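Long-range contact in putative acyl-CoA thioester hydrolase YbhC (Escherichia coli K-12, PDB 3GRH), which is a putative thioesterase of the outer membrane that belongs to the pectinesterase family yet neither binds pectin nor shows pectinesterase activity: residues Trp369-Asn382 with Arg394-Glu406. Sequence-based numbering, arbitrary orientation.
Sequences WADAVISNRPFAGN and RNLNDTNYNRMWE
Met404 touches two aromatic rings in different ways: its CB sits almost exactly over the six-membered ring of Trp369, 3.7 Å from the centroid and 6° off the normal. Its SD instead reaches the edge of Phe379, 4.1 Å from CE1. The contact closes one end of the parallel beta-helix of the pectinesterase fold, where the short segments of the weakly bonded strand 369-373 and the strand leading to Glu406, each outermost in its sheet, run in opposite directions with axes 9.8 Å apart, so that side chains bridge them. Bent at its last torsion, the Met404 chain folds its CE back to 3.7 Å from Trp369 CE3. A third aromatic contact is internal, Trp369 CB lying over one face of Phe379. The indole NE1 donates to a water that in turn donates to Glu406 OE2, an oxygen also salt-bridged to Arg37. An alanine in place of Trp369 would probably open a gap above Met404 and leave this water without its indole donor. The methionine also approaches Arg340, a substrate-binding residue by similarity, placing the cluster beside the presumed active-site region.

Further along, loop meets loop as an illustration of how few direct bonds can fix two irregular chains. Asn402 N donates to Ala380 O at 2.8 Å, and another water joins Asn382 N to Asn402 O. Asn382 lays its amide across Tyr401, the two planes 19° apart and CB over the ring face; chi1 of -172° swings CG away from the backbone N. Two more waters tie its ND2 to the backbone of Asn395, whereas OD1 accepts from Gly384 N. Arg394, salt-bridged to Glu44 through NH2, turns its other terminal nitrogen, NH1, to Asn382 O, 2.8 Å away and in the carbonyl plane.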
loop_
_atom_site.group_PDB
_atom_site.type_symbol
_atom_site.label_atom_id
_atom_site.label_comp_id
_atom_site.label_asym_id
_atom_site.label_seq_id
_atom_site.Cartn_x
_atom_site.Cartn_y
_atom_site.Cartn_z
ATOM N N TRP A 369 5.742 -8.596 15.836
ATOM C CA TRP A 369 4.422 -8.761 15.301
ATOM C C TRP A 369 3.379 -8.767 16.413
ATOM O O TRP A 369 3.475 -9.483 17.422
ATOM C CB TRP A 369 4.347 -10.056 14.523
ATOM C CG TRP A 369 5.379 -10.282 13.488
ATOM C CD1 TRP A 369 6.393 -11.158 13.554
ATOM C CD2 TRP A 369 5.476 -9.654 12.179
ATOM N NE1 TRP A 369 7.126 -11.133 12.363
ATOM C CE2 TRP A 369 6.551 -10.190 11.537
ATOM C CE3 TRP A 369 4.688 -8.696 11.508
ATOM C CZ2 TRP A 369 6.894 -9.810 10.248
ATOM C CZ3 TRP A 369 5.034 -8.328 10.254
ATOM C CH2 TRP A 369 6.102 -8.866 9.644
ATOM N N ALA A 370 2.388 -7.922 16.230
ATOM C CA ALA A 370 1.328 -7.713 17.224
ATOM C C ALA A 370 0.125 -8.622 17.015
ATOM O O ALA A 370 -0.091 -9.198 15.948
ATOM C CB ALA A 370 0.891 -6.247 17.182
ATOM N N ASP A 371 -0.737 -8.677 18.024
ATOM C CA ASP A 371 -2.000 -9.386 17.841
ATOM C C ASP A 371 -2.872 -8.734 16.776
ATOM O O ASP A 371 -2.722 -7.529 16.463
ATOM C CB ASP A 371 -2.788 -9.361 19.123
ATOM C CG ASP A 371 -2.059 -9.995 20.276
ATOM O OD1 ASP A 371 -0.967 -10.608 20.102
ATOM O OD2 ASP A 371 -2.594 -9.861 21.425
ATOM N N ALA A 372 -3.829 -9.492 16.246
ATOM C CA ALA A 372 -4.628 -8.986 15.105
ATOM C C ALA A 372 -5.574 -7.888 15.477
ATOM O O ALA A 372 -6.100 -7.855 16.607
ATOM C CB ALA A 372 -5.408 -10.103 14.471
ATOM N N VAL A 373 -5.765 -6.967 14.538
ATOM C CA VAL A 373 -6.760 -5.934 14.757
ATOM C C VAL A 373 -8.120 -6.533 14.389
ATOM O O VAL A 373 -8.231 -7.460 13.564
ATOM C CB VAL A 373 -6.381 -4.614 14.093
ATOM C CG1 VAL A 373 -6.255 -4.780 12.670
ATOM C CG2 VAL A 373 -7.379 -3.472 14.458
ATOM N N ILE A 374 -9.141 -6.026 15.094
ATOM C CA ILE A 374 -10.554 -6.369 14.900
ATOM C C ILE A 374 -10.884 -7.612 15.707
ATOM O O ILE A 374 -11.772 -7.592 16.555
ATOM C CB ILE A 374 -10.992 -6.483 13.395
ATOM C CG1 ILE A 374 -10.850 -5.103 12.713
ATOM C CG2 ILE A 374 -12.457 -6.938 13.280
ATOM C CD1 ILE A 374 -10.980 -5.137 11.207
ATOM N N SER A 375 -10.158 -8.684 15.477
ATOM C CA SER A 375 -10.413 -9.909 16.171
ATOM C C SER A 375 -9.632 -10.124 17.450
ATOM O O SER A 375 -10.020 -10.978 18.244
ATOM C CB SER A 375 -10.069 -11.073 15.285
ATOM O OG SER A 375 -8.667 -11.013 15.083
ATOM N N ASN A 376 -8.557 -9.354 17.640
ATOM C CA ASN A 376 -7.641 -9.506 18.751
ATOM C C ASN A 376 -7.061 -10.890 18.863
ATOM O O ASN A 376 -6.633 -11.278 19.912
ATOM C CB ASN A 376 -8.257 -9.044 20.058
ATOM C CG ASN A 376 -8.883 -7.675 19.940
ATOM O OD1 ASN A 376 -8.287 -6.769 19.367
ATOM N ND2 ASN A 376 -10.087 -7.504 20.534
ATOM N N ARG A 377 -6.956 -11.575 17.720
ATOM C CA ARG A 377 -6.374 -12.891 17.662
ATOM C C ARG A 377 -4.895 -12.824 18.046
ATOM O O ARG A 377 -4.120 -12.080 17.432
ATOM C CB ARG A 377 -6.504 -13.440 16.268
ATOM C CG ARG A 377 -5.788 -14.760 16.105
ATOM C CD ARG A 377 -5.987 -15.390 14.743
ATOM N NE ARG A 377 -5.683 -14.534 13.579
ATOM C CZ ARG A 377 -4.903 -14.859 12.562
ATOM N NH1 ARG A 377 -4.215 -15.996 12.565
ATOM N NH2 ARG A 377 -4.796 -14.009 11.577
ATOM N N PRO A 378 -4.489 -13.539 19.078
ATOM C CA PRO A 378 -3.111 -13.404 19.524
ATOM C C PRO A 378 -2.103 -13.783 18.459
ATOM O O PRO A 378 -2.337 -14.710 17.712
ATOM C CB PRO A 378 -3.044 -14.375 20.703
ATOM C CG PRO A 378 -4.425 -14.411 21.199
ATOM C CD PRO A 378 -5.288 -14.380 20.002
ATOM N N PHE A 379 -0.969 -13.076 18.393
ATOM C CA PHE A 379 0.013 -13.428 17.397
ATOM C C PHE A 379 0.555 -14.811 17.712
ATOM O O PHE A 379 0.818 -15.122 18.897
ATOM C CB PHE A 379 1.180 -12.477 17.341
ATOM C CG PHE A 379 2.183 -12.904 16.369
ATOM C CD1 PHE A 379 1.930 -12.754 15.008
ATOM C CD2 PHE A 379 3.400 -13.453 16.753
ATOM C CE1 PHE A 379 2.857 -13.164 14.049
ATOM C CE2 PHE A 379 4.311 -13.891 15.783
ATOM C CZ PHE A 379 4.051 -13.726 14.442
ATOM N N ALA A 380 0.692 -15.647 16.689
ATOM C CA ALA A 380 1.226 -17.015 16.850
ATOM C C ALA A 380 2.107 -17.361 15.710
ATOM O O ALA A 380 1.652 -17.538 14.600
ATOM C CB ALA A 380 0.045 -18.026 16.892
ATOM N N GLY A 381 3.397 -17.423 15.957
ATOM C CA GLY A 381 4.347 -17.698 14.937
ATOM C C GLY A 381 4.631 -19.179 14.917
ATOM O O GLY A 381 4.755 -19.813 15.967
ATOM N N ASN A 382 4.741 -19.738 13.719
ATOM C CA ASN A 382 4.980 -21.175 13.561
ATOM C C ASN A 382 6.442 -21.482 13.366
ATOM O O ASN A 382 7.056 -21.051 12.414
ATOM C CB ASN A 382 4.258 -21.689 12.338
ATOM C CG ASN A 382 4.281 -23.177 12.212
ATOM O OD1 ASN A 382 4.910 -23.943 13.026
ATOM N ND2 ASN A 382 3.572 -23.638 11.220
ATOM N N ARG A 394 7.322 -26.905 7.917
ATOM C CA ARG A 394 6.065 -26.364 8.394
ATOM C C ARG A 394 5.219 -25.957 7.228
ATOM O O ARG A 394 5.737 -25.695 6.157
ATOM C CB ARG A 394 6.288 -25.257 9.416
ATOM C CG ARG A 394 7.291 -24.304 8.934
ATOM C CD ARG A 394 7.594 -23.094 9.822
ATOM N NE ARG A 394 8.819 -22.562 9.227
ATOM C CZ ARG A 394 9.652 -21.682 9.762
ATOM N NH1 ARG A 394 9.389 -21.051 10.875
ATOM N NH2 ARG A 394 10.774 -21.400 9.143
ATOM N N ASN A 395 3.922 -26.023 7.411
ATOM C CA ASN A 395 3.001 -25.568 6.378
ATOM C C ASN A 395 2.881 -24.057 6.507
ATOM O O ASN A 395 2.303 -23.526 7.487
ATOM C CB ASN A 395 1.663 -26.246 6.571
ATOM C CG ASN A 395 0.568 -25.728 5.646
ATOM O OD1 ASN A 395 0.764 -24.839 4.828
ATOM N ND2 ASN A 395 -0.666 -26.291 5.841
ATOM N N LEU A 396 3.402 -23.334 5.535
ATOM C CA LEU A 396 3.412 -21.893 5.594
ATOM C C LEU A 396 2.047 -21.260 5.454
ATOM O O LEU A 396 1.956 -20.017 5.601
ATOM C CB LEU A 396 4.335 -21.345 4.498
ATOM C CG LEU A 396 5.773 -21.799 4.608
ATOM C CD1 LEU A 396 6.570 -21.444 3.321
ATOM C CD2 LEU A 396 6.440 -21.155 5.867
ATOM N N ASN A 397 1.009 -22.061 5.152
ATOM C CA ASN A 397 -0.333 -21.534 4.989
ATOM C C ASN A 397 -1.297 -22.067 6.044
ATOM O O ASN A 397 -2.501 -21.840 5.959
ATOM C CB ASN A 397 -0.812 -21.779 3.580
ATOM C CG ASN A 397 0.041 -21.044 2.579
ATOM O OD1 ASN A 397 0.769 -21.695 1.767
ATOM N ND2 ASN A 397 0.066 -19.730 2.659
ATOM N N ASP A 398 -0.748 -22.579 7.125
ATOM C CA ASP A 398 -1.556 -23.152 8.247
ATOM C C ASP A 398 -2.368 -22.059 8.924
ATOM O O ASP A 398 -1.825 -21.022 9.315
ATOM C CB ASP A 398 -0.529 -23.784 9.203
ATOM C CG ASP A 398 -1.130 -24.548 10.341
ATOM O OD1 ASP A 398 -2.305 -24.334 10.705
ATOM O OD2 ASP A 398 -0.395 -25.443 10.887
ATOM N N THR A 399 -3.695 -22.240 9.008
ATOM C CA THR A 399 -4.545 -21.223 9.521
ATOM C C THR A 399 -4.484 -21.125 11.027
ATOM O O THR A 399 -5.069 -20.210 11.605
ATOM C CB THR A 399 -5.990 -21.365 9.080
ATOM O OG1 THR A 399 -6.462 -22.648 9.450
ATOM C CG2 THR A 399 -6.130 -21.159 7.588
ATOM N N ASN A 400 -3.835 -22.077 11.680
ATOM C CA ASN A 400 -3.642 -22.069 13.121
ATOM C C ASN A 400 -2.561 -21.122 13.604
ATOM O O ASN A 400 -2.420 -20.861 14.821
ATOM C CB ASN A 400 -3.368 -23.452 13.684
ATOM C CG ASN A 400 -4.477 -24.438 13.402
ATOM O OD1 ASN A 400 -4.220 -25.545 12.817
ATOM N ND2 ASN A 400 -5.665 -24.055 13.720
ATOM N N TYR A 401 -1.807 -20.600 12.644
ATOM C CA TYR A 401 -0.751 -19.658 12.924
ATOM C C TYR A 401 -0.839 -18.452 12.013
ATOM O O TYR A 401 -1.474 -18.488 10.954
ATOM C CB TYR A 401 0.605 -20.343 12.707
ATOM C CG TYR A 401 0.783 -21.481 13.646
ATOM C CD1 TYR A 401 1.286 -21.281 14.924
ATOM C CD2 TYR A 401 0.525 -22.732 13.234
ATOM C CE1 TYR A 401 1.494 -22.289 15.762
ATOM C CE2 TYR A 401 0.681 -23.789 14.107
ATOM C CZ TYR A 401 1.156 -23.557 15.357
ATOM O OH TYR A 401 1.320 -24.608 16.241
ATOM N N ASN A 402 -0.085 -17.403 12.353
ATOM C CA ASN A 402 0.004 -16.269 11.468
ATOM C C ASN A 402 0.957 -16.581 10.314
ATOM O O ASN A 402 1.648 -17.574 10.323
ATOM C CB ASN A 402 0.449 -15.059 12.285
ATOM C CG ASN A 402 -0.669 -14.432 13.058
ATOM O OD1 ASN A 402 -1.507 -13.639 12.528
ATOM N ND2 ASN A 402 -0.766 -14.789 14.309
ATOM N N ARG A 403 0.970 -15.712 9.336
ATOM C CA ARG A 403 1.731 -15.831 8.103
ATOM C C ARG A 403 2.552 -14.580 7.865
ATOM O O ARG A 403 2.654 -14.057 6.769
ATOM C CB ARG A 403 0.759 -16.048 6.939
ATOM C CG ARG A 403 -0.036 -17.281 7.030
ATOM C CD ARG A 403 -0.623 -17.695 5.701
ATOM N NE ARG A 403 -1.630 -16.720 5.251
ATOM C CZ ARG A 403 -2.231 -16.732 4.088
ATOM N NH1 ARG A 403 -1.866 -17.629 3.226
ATOM N NH2 ARG A 403 -3.153 -15.842 3.798
ATOM N N MET A 404 3.250 -14.179 8.914
ATOM C CA MET A 404 4.161 -13.032 8.917
ATOM C C MET A 404 5.589 -13.532 9.191
ATOM O O MET A 404 5.910 -14.107 10.245
ATOM C CB MET A 404 3.576 -12.004 9.926
ATOM C CG MET A 404 2.187 -11.781 9.545
ATOM S SD MET A 404 1.115 -11.361 10.781
ATOM C CE MET A 404 1.297 -9.723 10.339
ATOM N N TRP A 405 6.434 -13.319 8.194
ATOM C CA TRP A 405 7.752 -13.935 8.125
ATOM C C TRP A 405 8.890 -13.003 7.736
ATOM O O TRP A 405 8.632 -11.985 7.109
ATOM C CB TRP A 405 7.777 -15.007 7.044
ATOM C CG TRP A 405 6.592 -15.923 6.971
ATOM C CD1 TRP A 405 5.563 -15.765 6.174
ATOM C CD2 TRP A 405 6.332 -17.123 7.743
ATOM N NE1 TRP A 405 4.657 -16.819 6.332
ATOM C CE2 TRP A 405 5.085 -17.625 7.332
ATOM C CE3 TRP A 405 7.008 -17.795 8.750
ATOM C CZ2 TRP A 405 4.537 -18.795 7.864
ATOM C CZ3 TRP A 405 6.455 -18.951 9.279
ATOM C CH2 TRP A 405 5.274 -19.453 8.846
ATOM N N GLU A 406 10.114 -13.361 8.168
ATOM C CA GLU A 406 11.296 -12.628 7.810
ATOM C C GLU A 406 12.304 -13.557 7.235
ATOM O O GLU A 406 12.308 -14.733 7.526
ATOM C CB GLU A 406 11.894 -11.978 8.999
ATOM C CG GLU A 406 11.081 -10.798 9.506
ATOM C CD GLU A 406 11.735 -10.203 10.646
ATOM O OE1 GLU A 406 12.764 -9.414 10.534
ATOM O OE2 GLU A 406 11.307 -10.654 11.710
HETATM O O HOH W 1 9.240 -12.768 11.709
HETATM O O HOH W 2 3.993 -18.154 11.495
HETATM O O HOH W 3 2.702 -21.792 9.442
HETATM O O HOH W 4 3.544 -26.619 10.306
#